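Local coordinates for UPF0311 protein RPA1785 (Rhodopseudomonas palustris, PDB 3C5O) that is of unknown function but belongs to the UPF0311 family and folds as an antiparallel beta-barrel, assembled with further copies of itself, at residues D58-R63 against I68-K73; V22-A25 against G31-R34; I113-R118 against D145-D150. All coordinates share one frame; numbering follows the deposited sequence.

Interaction 1 (D58-R63 against I68-K73); sequences DFQIIR and IELEAK
Asp-58 and Ala-72 form the tight end of this antiparallel pairing: their CA atoms lie 3.8 Å apart, and the carboxylate carbon CG of Asp-58 rests 3.7 Å from CB of Ala-72. With CG anti to its own backbone nitrogen (chi1 -164°), the Asp-58 side chain leans across to the partner strand, where OD1 uses its syn lone pair to accept a hydrogen bond from the backbone N of Glu-71 at 2.7 Å. The other oxygen, OD2, is met from above the carboxylate plane by NE2 of Gln-60, at 2.7 Å, while OE1 of Gln-60 is taken by Arg-34. Both ends of that buried amide are therefore held, and its rotation is fixed. Toward the turn the pairing becomes regular: Ile-61 and Glu-69 exchange two backbone hydrogen bonds, and CG1 of Ile-62 lies 4.0 Å from CG1 of Ile-68, the two side chains lying side by side and pointing the same way. A water joins the two strands, donating to O of Phe-59 at 2.6 Å and only weakly to O of Glu-69.

The side bearing Ile-61 and Glu-69 is the more open one, partly exposed to solvent. There the extended Arg-63 chain brings NE to OE1 of Glu-69 at 2.7 Å, on the anti lone pair, with guanidinium and carboxylate planes 86° apart; the second bond, from NH2, is weak. Strand 32-45 flanks the hairpin through Asp-58, Gln-60 and Ile-62, strand 83-93 flanks it through Ile-68 and Leu-70, and Leu-70 also reaches Phe-115 and Thr-117 on strand 114-122.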
ATOM      1  N   ASP B  58     -11.826   8.452  -6.130  1.00 47.59           N
ATOM      2  CA  ASP B  58     -11.615   8.134  -4.733  1.00 46.83           C
ATOM      3  C   ASP B  58     -12.150   6.734  -4.503  1.00 47.32           C
ATOM      4  O   ASP B  58     -13.311   6.451  -4.767  1.00 46.98           O
ATOM      5  CB  ASP B  58     -12.302   9.143  -3.823  1.00 47.27           C
ATOM      6  CG  ASP B  58     -11.783   9.069  -2.363  1.00 52.04           C
ATOM      7  OD1 ASP B  58     -10.989   8.155  -2.035  1.00 53.91           O
ATOM      8  OD2 ASP B  58     -12.140   9.941  -1.538  1.00 56.68           O
ATOM      9  N   PHE B  59     -11.290   5.864  -4.003  1.00 47.57           N
ATOM     10  CA  PHE B  59     -11.671   4.501  -3.656  1.00 48.69           C
ATOM     11  C   PHE B  59     -11.911   4.435  -2.165  1.00 49.33           C
ATOM     12  O   PHE B  59     -11.011   4.686  -1.358  1.00 49.85           O
ATOM     13  CB  PHE B  59     -10.565   3.557  -4.109  1.00 49.26           C
ATOM     14  CG  PHE B  59     -10.201   3.737  -5.551  1.00 48.42           C
ATOM     15  CD1 PHE B  59     -10.849   2.989  -6.535  1.00 49.71           C
ATOM     16  CD2 PHE B  59      -9.243   4.677  -5.932  1.00 51.26           C
ATOM     17  CE1 PHE B  59     -10.543   3.149  -7.875  1.00 47.98           C
ATOM     18  CE2 PHE B  59      -8.914   4.861  -7.301  1.00 51.53           C
ATOM     19  CZ  PHE B  59      -9.579   4.081  -8.265  1.00 49.36           C
ATOM     20  N   GLN B  60     -13.141   4.152  -1.780  1.00 49.60           N
ATOM     21  CA  GLN B  60     -13.524   4.360  -0.412  1.00 49.57           C
ATOM     22  C   GLN B  60     -14.013   3.068   0.196  1.00 50.53           C
ATOM     23  O   GLN B  60     -14.455   2.177  -0.519  1.00 50.96           O
ATOM     24  CB  GLN B  60     -14.590   5.474  -0.323  1.00 49.60           C
ATOM     25  CG  GLN B  60     -14.102   6.828  -0.854  1.00 49.03           C
ATOM     26  CD  GLN B  60     -15.107   7.953  -0.684  1.00 50.61           C
ATOM     27  OE1 GLN B  60     -16.288   7.714  -0.481  1.00 52.81           O
ATOM     28  NE2 GLN B  60     -14.626   9.198  -0.749  1.00 50.83           N
ATOM     29  N   ILE B  61     -13.880   2.974   1.517  1.00 51.05           N
ATOM     30  CA  ILE B  61     -14.539   1.967   2.323  1.00 53.83           C
ATOM     31  C   ILE B  61     -15.365   2.656   3.405  1.00 54.67           C
ATOM     32  O   ILE B  61     -14.839   3.475   4.163  1.00 54.86           O
ATOM     33  CB  ILE B  61     -13.549   0.993   2.980  1.00 54.46           C
ATOM     34  CG1 ILE B  61     -12.714   0.289   1.903  1.00 54.68           C
ATOM     35  CG2 ILE B  61     -14.322   0.007   3.895  1.00 56.55           C
ATOM     36  CD1 ILE B  61     -11.750  -0.759   2.407  1.00 57.54           C
ATOM     37  N   ILE B  62     -16.656   2.350   3.440  1.00 55.44           N
ATOM     38  CA  ILE B  62     -17.509   2.785   4.516  1.00 57.12           C
ATOM     39  C   ILE B  62     -17.534   1.652   5.543  1.00 58.78           C
ATOM     40  O   ILE B  62     -17.956   0.543   5.229  1.00 58.99           O
ATOM     41  CB  ILE B  62     -18.952   3.067   4.030  1.00 58.39           C
ATOM     42  CG1 ILE B  62     -18.977   4.123   2.918  1.00 57.14           C
ATOM     43  CG2 ILE B  62     -19.844   3.513   5.191  1.00 59.21           C
ATOM     44  CD1 ILE B  62     -20.354   4.163   2.215  1.00 59.69           C
ATOM     45  N   ARG B  63     -17.053   1.941   6.750  1.00 59.53           N
ATOM     46  CA  ARG B  63     -17.017   0.990   7.839  1.00 62.34           C
ATOM     47  C   ARG B  63     -18.412   0.888   8.427  1.00 64.43           C
ATOM     48  O   ARG B  63     -19.240   1.777   8.186  1.00 63.93           O
ATOM     49  CB  ARG B  63     -16.039   1.459   8.915  1.00 63.11           C
ATOM     50  CG  ARG B  63     -14.572   1.550   8.507  1.00 63.45           C
ATOM     51  CD  ARG B  63     -13.814   2.141   9.723  1.00 70.08           C
ATOM     52  NE  ARG B  63     -12.435   2.575   9.449  1.00 72.30           N
ATOM     53  CZ  ARG B  63     -11.600   3.070  10.374  1.00 74.29           C
ATOM     54  NH1 ARG B  63     -11.995   3.206  11.642  1.00 75.14           N
ATOM     55  NH2 ARG B  63     -10.365   3.431  10.034  1.00 73.00           N
ATOM     56  N   ILE B  68     -15.729   6.868   6.886  1.00 55.42           N
ATOM     57  CA  ILE B  68     -15.284   6.644   5.514  1.00 53.78           C
ATOM     58  C   ILE B  68     -13.777   6.782   5.420  1.00 52.71           C
ATOM     59  O   ILE B  68     -13.228   7.799   5.821  1.00 51.99           O
ATOM     60  CB  ILE B  68     -15.955   7.598   4.532  1.00 53.29           C
ATOM     61  CG1 ILE B  68     -17.477   7.414   4.598  1.00 55.84           C
ATOM     62  CG2 ILE B  68     -15.463   7.319   3.119  1.00 51.69           C
ATOM     63  CD1 ILE B  68     -18.245   8.380   3.709  1.00 57.48           C
ATOM     64  N   GLU B  69     -13.135   5.715   4.924  1.00 52.55           N
ATOM     65  CA  GLU B  69     -11.723   5.668   4.613  1.00 52.22           C
ATOM     66  C   GLU B  69     -11.565   6.146   3.170  1.00 51.08           C
ATOM     67  O   GLU B  69     -12.162   5.573   2.265  1.00 50.49           O
ATOM     68  CB  GLU B  69     -11.192   4.241   4.783  1.00 52.65           C
ATOM     69  CG  GLU B  69     -11.206   3.732   6.236  1.00 55.46           C
ATOM     70  CD  GLU B  69     -10.765   2.265   6.367  1.00 58.52           C
ATOM     71  OE1 GLU B  69     -10.897   1.684   7.468  1.00 61.37           O
ATOM     72  OE2 GLU B  69     -10.274   1.677   5.372  1.00 61.98           O
ATOM     73  N   LEU B  70     -10.801   7.225   2.962  1.00 50.43           N
ATOM     74  CA  LEU B  70     -10.649   7.767   1.632  1.00 50.05           C
ATOM     75  C   LEU B  70      -9.288   7.389   1.087  1.00 49.29           C
ATOM     76  O   LEU B  70      -8.316   7.272   1.827  1.00 48.02           O
ATOM     77  CB  LEU B  70     -10.734   9.292   1.648  1.00 50.67           C
ATOM     78  CG  LEU B  70     -11.507   9.943   2.790  1.00 54.25           C
ATOM     79  CD1 LEU B  70     -10.923  11.311   2.935  1.00 57.86           C
ATOM     80  CD2 LEU B  70     -12.963   9.992   2.486  1.00 55.36           C
ATOM     81  N   GLU B  71      -9.229   7.236  -0.225  1.00 49.07           N
ATOM     82  CA  GLU B  71      -7.994   6.876  -0.913  1.00 50.05           C
ATOM     83  C   GLU B  71      -8.160   7.339  -2.337  1.00 48.56           C
ATOM     84  O   GLU B  71      -8.621   6.599  -3.178  1.00 49.57           O
ATOM     85  CB  GLU B  71      -7.776   5.370  -0.810  1.00 50.55           C
ATOM     86  CG  GLU B  71      -6.518   4.838  -1.418  1.00 56.94           C
ATOM     87  CD  GLU B  71      -6.139   3.512  -0.780  1.00 65.97           C
ATOM     88  OE1 GLU B  71      -6.869   2.481  -0.978  1.00 68.85           O
ATOM     89  OE2 GLU B  71      -5.133   3.528  -0.033  1.00 67.46           O
ATOM     90  N   ALA B  72      -7.850   8.604  -2.582  1.00 48.22           N
ATOM     91  CA  ALA B  72      -8.055   9.202  -3.892  1.00 47.60           C
ATOM     92  C   ALA B  72      -6.724   9.313  -4.650  1.00 47.67           C
ATOM     93  O   ALA B  72      -5.716   9.687  -4.072  1.00 46.82           O
ATOM     94  CB  ALA B  72      -8.689  10.582  -3.735  1.00 48.18           C
ATOM     95  N   LYS B  73      -6.747   8.982  -5.944  1.00 47.26           N
ATOM     96  CA  LYS B  73      -5.587   9.077  -6.797  1.00 46.51           C
ATOM     97  C   LYS B  73      -5.992   9.828  -8.042  1.00 45.92           C
ATOM     98  O   LYS B  73      -6.917   9.452  -8.734  1.00 45.78           O
ATOM     99  CB  LYS B  73      -5.058   7.693  -7.135  1.00 48.02           C
ATOM    100  CG  LYS B  73      -4.544   6.952  -5.920  1.00 49.21           C
ATOM    101  CD  LYS B  73      -4.031   5.566  -6.234  1.00 56.02           C
ATOM    102  CE  LYS B  73      -3.721   4.864  -4.898  1.00 61.47           C
ATOM    103  NZ  LYS B  73      -2.805   3.703  -5.053  1.00 64.86           N
TER
HETATM  104  O   HOH W   1     -10.313   3.236   0.629  1.00 54.92           O

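Interaction 2 (V22-A25 against G31-R34); sequences VTSA and GVRR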
ATOM      1  N   VAL B  22     -21.456   7.978  -7.383  1.00 58.47           N
ATOM      2  CA  VAL B  22     -21.003   6.793  -6.668  1.00 57.25           C
ATOM      3  C   VAL B  22     -21.252   5.482  -7.426  1.00 57.91           C
ATOM      4  O   VAL B  22     -22.373   5.207  -7.863  1.00 60.47           O
ATOM      5  CB  VAL B  22     -21.646   6.699  -5.290  1.00 57.90           C
ATOM      6  CG1 VAL B  22     -21.160   5.456  -4.581  1.00 57.99           C
ATOM      7  CG2 VAL B  22     -21.305   7.927  -4.478  1.00 57.34           C
ATOM      8  N   THR B  23     -20.193   4.686  -7.566  1.00 56.12           N
ATOM      9  CA  THR B  23     -20.310   3.268  -7.914  1.00 56.66           C
ATOM     10  C   THR B  23     -20.027   2.461  -6.665  1.00 55.35           C
ATOM     11  O   THR B  23     -19.017   2.663  -5.995  1.00 53.83           O
ATOM     12  CB  THR B  23     -19.259   2.884  -8.960  1.00 56.51           C
ATOM     13  OG1 THR B  23     -19.559   3.550 -10.191  1.00 59.32           O
ATOM     14  CG2 THR B  23     -19.232   1.360  -9.199  1.00 56.45           C
ATOM     15  N   SER B  24     -20.891   1.524  -6.351  1.00 56.72           N
ATOM     16  CA  SER B  24     -20.723   0.751  -5.150  1.00 56.44           C
ATOM     17  C   SER B  24     -20.503  -0.719  -5.515  1.00 57.50           C
ATOM     18  O   SER B  24     -21.302  -1.303  -6.244  1.00 58.93           O
ATOM     19  CB  SER B  24     -21.946   0.934  -4.257  1.00 58.17           C
ATOM     20  OG  SER B  24     -21.893   0.056  -3.166  1.00 60.12           O
ATOM     21  N   ALA B  25     -19.403  -1.287  -5.020  1.00 56.23           N
ATOM     22  CA  ALA B  25     -19.062  -2.710  -5.212  1.00 57.92           C
ATOM     23  C   ALA B  25     -19.782  -3.595  -4.188  1.00 60.22           C
ATOM     24  O   ALA B  25     -20.062  -4.783  -4.443  1.00 61.50           O
ATOM     25  CB  ALA B  25     -17.556  -2.896  -5.122  1.00 56.05           C
ATOM     26  N   GLY B  31     -16.668  -3.657   5.695  1.00 66.53           N
ATOM     27  CA  GLY B  31     -17.224  -2.390   5.255  1.00 65.43           C
ATOM     28  C   GLY B  31     -17.673  -2.430   3.807  1.00 64.32           C
ATOM     29  O   GLY B  31     -17.575  -3.463   3.146  1.00 65.76           O
ATOM     30  N   VAL B  32     -18.168  -1.299   3.313  1.00 62.57           N
ATOM     31  CA  VAL B  32     -18.658  -1.216   1.926  1.00 61.36           C
ATOM     32  C   VAL B  32     -17.687  -0.446   1.001  1.00 58.95           C
ATOM     33  O   VAL B  32     -17.335   0.702   1.282  1.00 57.98           O
ATOM     34  CB  VAL B  32     -20.095  -0.589   1.844  1.00 62.34           C
ATOM     35  CG1 VAL B  32     -20.486  -0.272   0.399  1.00 60.78           C
ATOM     36  CG2 VAL B  32     -21.141  -1.503   2.493  1.00 63.86           C
ATOM     37  N   ARG B  33     -17.275  -1.094  -0.092  1.00 58.26           N
ATOM     38  CA  ARG B  33     -16.418  -0.499  -1.097  1.00 56.73           C
ATOM     39  C   ARG B  33     -17.223   0.357  -2.079  1.00 56.88           C
ATOM     40  O   ARG B  33     -18.188  -0.115  -2.665  1.00 59.69           O
ATOM     41  CB  ARG B  33     -15.631  -1.592  -1.842  1.00 56.39           C
ATOM     42  CG  ARG B  33     -14.942  -1.106  -3.114  1.00 54.08           C
ATOM     43  CD  ARG B  33     -13.844  -0.108  -2.797  1.00 51.00           C
ATOM     44  NE  ARG B  33     -12.750  -0.779  -2.120  1.00 49.86           N
ATOM     45  CZ  ARG B  33     -11.699  -0.175  -1.601  1.00 50.10           C
ATOM     46  NH1 ARG B  33     -10.748  -0.893  -1.024  1.00 50.88           N
ATOM     47  NH2 ARG B  33     -11.589   1.131  -1.662  1.00 49.56           N
ATOM     48  N   ARG B  34     -16.821   1.604  -2.257  1.00 55.46           N
ATOM     49  CA  ARG B  34     -17.522   2.532  -3.121  1.00 56.00           C
ATOM     50  C   ARG B  34     -16.477   3.358  -3.873  1.00 53.98           C
ATOM     51  O   ARG B  34     -15.354   3.557  -3.377  1.00 53.09           O
ATOM     52  CB  ARG B  34     -18.480   3.400  -2.300  1.00 57.08           C
ATOM     53  CG  ARG B  34     -17.905   4.692  -1.849  1.00 59.48           C
ATOM     54  CD  ARG B  34     -18.542   5.208  -0.583  1.00 65.31           C
ATOM     55  NE  ARG B  34     -19.832   5.868  -0.764  1.00 68.75           N
ATOM     56  CZ  ARG B  34     -20.055   7.161  -0.527  1.00 69.54           C
ATOM     57  NH1 ARG B  34     -19.068   7.969  -0.118  1.00 66.02           N
ATOM     58  NH2 ARG B  34     -21.277   7.650  -0.713  1.00 70.92           N
TER
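Val-22 lays its CG2 methyl over one face of the Arg-34 guanidinium, 3.8 Å from NH2, while its CG1 methyl comes within 4.1 Å of Arg-34 NE. The two side chains cross obliquely, the arginine bending at chi3 (-80°) so that the flat group swings beside the valine. Its NH1 is bonded elsewhere, to OE1 of Gln-60 on the next strand, which helps to hold the planar group that the valine covers on one face.

Next to this overlap the backbones run antiparallel, with Ser-24 and Arg-34 as a non-hydrogen-bonded pair. Between these segments the pairing rests on one hydrogen bond, from Ala-25 N to Arg-33 O at 2.9 Å with an N-H...O angle of 147°, supported by a CA-H...O contact of 3.2 Å from Arg-34 CA to Thr-23 O. On the other face, CB of Ala-25 packs 3.8 Å from CG of Arg-33. Only the first part of that arginine belongs to the contact: two successive bends carry its guanidinium away to a salt bridge with Glu-122 of the second subunit. At the exposed edge, OG of Ser-24 merely touches CG1 of Val-32, 3.8 Å away.

Across the two segments, then, the arginines offer carbon stems and, for Arg-34, the flat face of the guanidinium, while their N-H groups bond elsewhere, within the chain and across the subunit interface. The contact between these segments therefore probably owes little to charge.

Interaction 3 (I113-R118 against D145-D150); sequences IYFRTR and DRVVID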
ATOM      1  N   ILE B 113     -18.249  18.231  10.529  1.00 63.01           N
ATOM      2  CA  ILE B 113     -17.745  16.994   9.974  1.00 60.44           C
ATOM      3  C   ILE B 113     -16.235  16.960  10.108  1.00 59.42           C
ATOM      4  O   ILE B 113     -15.550  17.910   9.718  1.00 59.51           O
ATOM      5  CB  ILE B 113     -18.168  16.814   8.491  1.00 58.63           C
ATOM      6  CG1 ILE B 113     -19.703  16.779   8.344  1.00 59.55           C
ATOM      7  CG2 ILE B 113     -17.526  15.562   7.878  1.00 55.04           C
ATOM      8  CD1 ILE B 113     -20.412  15.703   9.136  1.00 60.55           C
ATOM      9  N   TYR B 114     -15.727  15.874  10.692  1.00 59.06           N
ATOM     10  CA  TYR B 114     -14.294  15.639  10.756  1.00 57.32           C
ATOM     11  C   TYR B 114     -13.873  15.085   9.414  1.00 54.32           C
ATOM     12  O   TYR B 114     -14.299  13.994   9.031  1.00 54.09           O
ATOM     13  CB  TYR B 114     -13.941  14.663  11.890  1.00 57.88           C
ATOM     14  CG  TYR B 114     -12.440  14.493  12.060  1.00 56.88           C
ATOM     15  CD1 TYR B 114     -11.709  15.371  12.866  1.00 56.39           C
ATOM     16  CD2 TYR B 114     -11.754  13.449  11.419  1.00 52.91           C
ATOM     17  CE1 TYR B 114     -10.331  15.217  13.025  1.00 56.90           C
ATOM     18  CE2 TYR B 114     -10.388  13.286  11.570  1.00 52.71           C
ATOM     19  CZ  TYR B 114      -9.682  14.173  12.364  1.00 55.22           C
ATOM     20  OH  TYR B 114      -8.337  14.009  12.515  1.00 55.47           O
ATOM     21  N   PHE B 115     -13.053  15.831   8.681  1.00 52.79           N
ATOM     22  CA  PHE B 115     -12.669  15.421   7.349  1.00 50.27           C
ATOM     23  C   PHE B 115     -11.235  15.824   7.060  1.00 49.89           C
ATOM     24  O   PHE B 115     -10.974  16.950   6.588  1.00 50.52           O
ATOM     25  CB  PHE B 115     -13.666  15.984   6.329  1.00 49.90           C
ATOM     26  CG  PHE B 115     -13.476  15.487   4.925  1.00 47.60           C
ATOM     27  CD1 PHE B 115     -14.269  15.994   3.897  1.00 48.06           C
ATOM     28  CD2 PHE B 115     -12.498  14.548   4.611  1.00 48.32           C
ATOM     29  CE1 PHE B 115     -14.106  15.572   2.572  1.00 46.58           C
ATOM     30  CE2 PHE B 115     -12.309  14.109   3.266  1.00 48.86           C
ATOM     31  CZ  PHE B 115     -13.119  14.627   2.246  1.00 46.80           C
ATOM     32  N   ARG B 116     -10.315  14.893   7.344  1.00 48.50           N
ATOM     33  CA  ARG B 116      -8.889  15.154   7.331  1.00 47.31           C
ATOM     34  C   ARG B 116      -8.158  14.055   6.581  1.00 47.19           C
ATOM     35  O   ARG B 116      -8.524  12.863   6.659  1.00 47.02           O
ATOM     36  CB  ARG B 116      -8.311  15.319   8.752  1.00 48.43           C
ATOM     37  CG  ARG B 116      -9.164  16.203   9.730  1.00 48.90           C
ATOM     38  CD  ARG B 116      -9.015  17.739   9.567  1.00 48.39           C
ATOM     39  NE  ARG B 116      -9.834  18.437  10.583  1.00 51.71           N
ATOM     40  CZ  ARG B 116     -11.119  18.767  10.432  1.00 50.61           C
ATOM     41  NH1 ARG B 116     -11.739  18.519   9.305  1.00 48.62           N
ATOM     42  NH2 ARG B 116     -11.794  19.386  11.394  1.00 53.46           N
ATOM     43  N   THR B 117      -7.122  14.466   5.853  1.00 46.56           N
ATOM     44  CA  THR B 117      -6.401  13.569   4.986  1.00 47.22           C
ATOM     45  C   THR B 117      -4.914  13.879   5.005  1.00 47.68           C
ATOM     46  O   THR B 117      -4.478  14.921   5.514  1.00 48.40           O
ATOM     47  CB  THR B 117      -6.835  13.735   3.510  1.00 45.86           C
ATOM     48  OG1 THR B 117      -6.231  14.922   2.988  1.00 47.71           O
ATOM     49  CG2 THR B 117      -8.327  13.854   3.356  1.00 46.75           C
ATOM     50  N   ARG B 118      -4.133  12.971   4.427  1.00 47.70           N
ATOM     51  CA  ARG B 118      -2.715  13.247   4.189  1.00 48.45           C
ATOM     52  C   ARG B 118      -2.489  13.184   2.687  1.00 46.89           C
ATOM     53  O   ARG B 118      -2.469  12.101   2.129  1.00 45.81           O
ATOM     54  CB  ARG B 118      -1.823  12.241   4.890  1.00 48.72           C
ATOM     55  CG  ARG B 118      -0.370  12.617   4.756  1.00 52.12           C
ATOM     56  CD  ARG B 118       0.510  11.415   4.553  1.00 54.88           C
ATOM     57  NE  ARG B 118       1.707  11.811   3.824  1.00 58.87           N
ATOM     58  CZ  ARG B 118       2.761  11.032   3.626  1.00 59.91           C
ATOM     59  NH1 ARG B 118       2.799   9.805   4.137  1.00 62.00           N
ATOM     60  NH2 ARG B 118       3.796  11.501   2.947  1.00 64.36           N
ATOM     61  N   ASP B 145     -21.320  18.143  -5.270  1.00 64.46           N
ATOM     62  CA  ASP B 145     -20.697  18.172  -6.594  1.00 63.76           C
ATOM     63  C   ASP B 145     -19.175  18.196  -6.563  1.00 60.26           C
ATOM     64  O   ASP B 145     -18.530  18.060  -7.605  1.00 59.80           O
ATOM     65  CB  ASP B 145     -21.186  19.410  -7.368  1.00 67.51           C
ATOM     66  CG  ASP B 145     -20.813  20.743  -6.676  1.00 70.22           C
ATOM     67  OD1 ASP B 145     -20.995  20.887  -5.442  1.00 73.56           O
ATOM     68  OD2 ASP B 145     -20.355  21.668  -7.376  1.00 73.38           O
ATOM     69  N   ARG B 146     -18.601  18.379  -5.380  1.00 57.83           N
ATOM     70  CA  ARG B 146     -17.171  18.616  -5.249  1.00 55.07           C
ATOM     71  C   ARG B 146     -16.677  18.346  -3.842  1.00 53.47           C
ATOM     72  O   ARG B 146     -17.472  18.203  -2.920  1.00 53.92           O
ATOM     73  CB  ARG B 146     -16.820  20.063  -5.639  1.00 56.31           C
ATOM     74  CG  ARG B 146     -17.245  21.105  -4.616  1.00 58.36           C
ATOM     75  CD  ARG B 146     -17.318  22.501  -5.211  1.00 61.99           C
ATOM     76  NE  ARG B 146     -17.483  23.536  -4.182  1.00 64.91           N
ATOM     77  CZ  ARG B 146     -18.635  23.855  -3.589  1.00 68.71           C
ATOM     78  NH1 ARG B 146     -18.663  24.810  -2.678  1.00 71.10           N
ATOM     79  NH2 ARG B 146     -19.764  23.224  -3.895  1.00 71.07           N
ATOM     80  N   VAL B 147     -15.350  18.264  -3.716  1.00 51.80           N
ATOM     81  CA  VAL B 147     -14.625  18.173  -2.453  1.00 50.29           C
ATOM     82  C   VAL B 147     -13.541  19.265  -2.453  1.00 50.61           C
ATOM     83  O   VAL B 147     -12.833  19.426  -3.443  1.00 49.59           O
ATOM     84  CB  VAL B 147     -13.992  16.770  -2.272  1.00 49.72           C
ATOM     85  CG1 VAL B 147     -13.053  16.764  -1.082  1.00 48.46           C
ATOM     86  CG2 VAL B 147     -15.096  15.676  -2.099  1.00 45.52           C
ATOM     87  N   VAL B 148     -13.453  20.026  -1.355  1.00 51.86           N
ATOM     88  CA  VAL B 148     -12.541  21.158  -1.200  1.00 52.28           C
ATOM     89  C   VAL B 148     -11.537  20.840  -0.100  1.00 52.18           C
ATOM     90  O   VAL B 148     -11.904  20.776   1.064  1.00 53.51           O
ATOM     91  CB  VAL B 148     -13.298  22.439  -0.804  1.00 54.58           C
ATOM     92  CG1 VAL B 148     -12.340  23.633  -0.612  1.00 55.75           C
ATOM     93  CG2 VAL B 148     -14.354  22.789  -1.835  1.00 55.00           C
ATOM     94  N   ILE B 149     -10.267  20.666  -0.467  1.00 51.36           N
ATOM     95  CA  ILE B 149      -9.231  20.274   0.480  1.00 50.71           C
ATOM     96  C   ILE B 149      -8.323  21.458   0.668  1.00 51.32           C
ATOM     97  O   ILE B 149      -7.673  21.893  -0.278  1.00 51.22           O
ATOM     98  CB  ILE B 149      -8.250  19.175  -0.067  1.00 49.42           C
ATOM     99  CG1 ILE B 149      -8.836  18.289  -1.211  1.00 49.64           C
ATOM    100  CG2 ILE B 149      -7.495  18.460   1.098  1.00 49.53           C
ATOM    101  CD1 ILE B 149      -9.771  17.270  -0.836  1.00 51.88           C
ATOM    102  N   ASP B 150      -8.246  21.948   1.891  1.00 52.13           N
ATOM    103  CA  ASP B 150      -7.285  22.969   2.248  1.00 53.13           C
ATOM    104  C   ASP B 150      -6.038  22.265   2.708  1.00 52.26           C
ATOM    105  O   ASP B 150      -6.060  21.542   3.708  1.00 52.95           O
ATOM    106  CB  ASP B 150      -7.842  23.838   3.361  1.00 55.01           C
ATOM    107  CG  ASP B 150      -9.026  24.640   2.908  1.00 58.34           C
ATOM    108  OD1 ASP B 150      -8.929  25.314   1.859  1.00 61.14           O
ATOM    109  OD2 ASP B 150     -10.061  24.602   3.604  1.00 64.47           O
TER
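Phe-115 and Val-147 belong to backbones too far apart to pair: their CA atoms are 10.4 Å from each other, those of Thr-117 and Ile-149 8.6 Å, and no hydrogen bond passes between the segments. Strand 136-142 runs between them, with Phe-115 bonded through its backbone to Ala-140 and Thr-117 to Gly-138. Contact is thus made by side chains reaching past a whole strand.

Phe-115 places CG anti to its backbone nitrogen (chi1 -173°), which sends the ring toward the far segment. There CE1 and CZ both lie 4.0 Å from CG1 of Val-147, so a single methyl lies against the CE1-CZ bond, obliquely to the ring, with the two side chains at about a right angle. The same ring makes a cation-pi contact with Arg-92. Two residues further along both strands, CG2 of Ile-149 comes to 4.2 Å from OG1 of Thr-117. That hydroxyl is satisfied by a hydrogen bond with Asn-88 OD1, which lets it sit against a methyl in a buried place. The Ile-149 side chain also packs on Ala-140 of the intervening strand.

Residues facing the other way serve the assembly: CG of Arg-116 lies 3.4 Å above the Tyr-114 ring plane, and both side chains hydrogen-bond to the third subunit. Contact between strands separated by a third, made by side chains alone in a buried place, fits the closed antiparallel beta-barrel formed by the eight strands, in keeping with the AOC-barrel clan of this DUF3237 protein.

In the fold
Interactions 1 and 2 lie on four consecutive strands of one barrel wall, their centres about 9 Å apart, and backbone bonding between strands 32-45 and 48-62 joins them: N of Val-32 probably bonds O of Ile-62. Interaction 2 lies outermost, about 18 Å from the chain centre, and has two exposed residues; interaction 1 is intermediate; interaction 3, about 5 Å from that centre, is buried. Both hairpin contacts pair backbones, interaction 1 adding carboxylate, amide and salt-bridge groups and interaction 2 arginine stems against small side chains, whereas interaction 3 has side-chain contact alone. Leu-70 links interactions 1 and 3, whereas 2 and 3 do not touch.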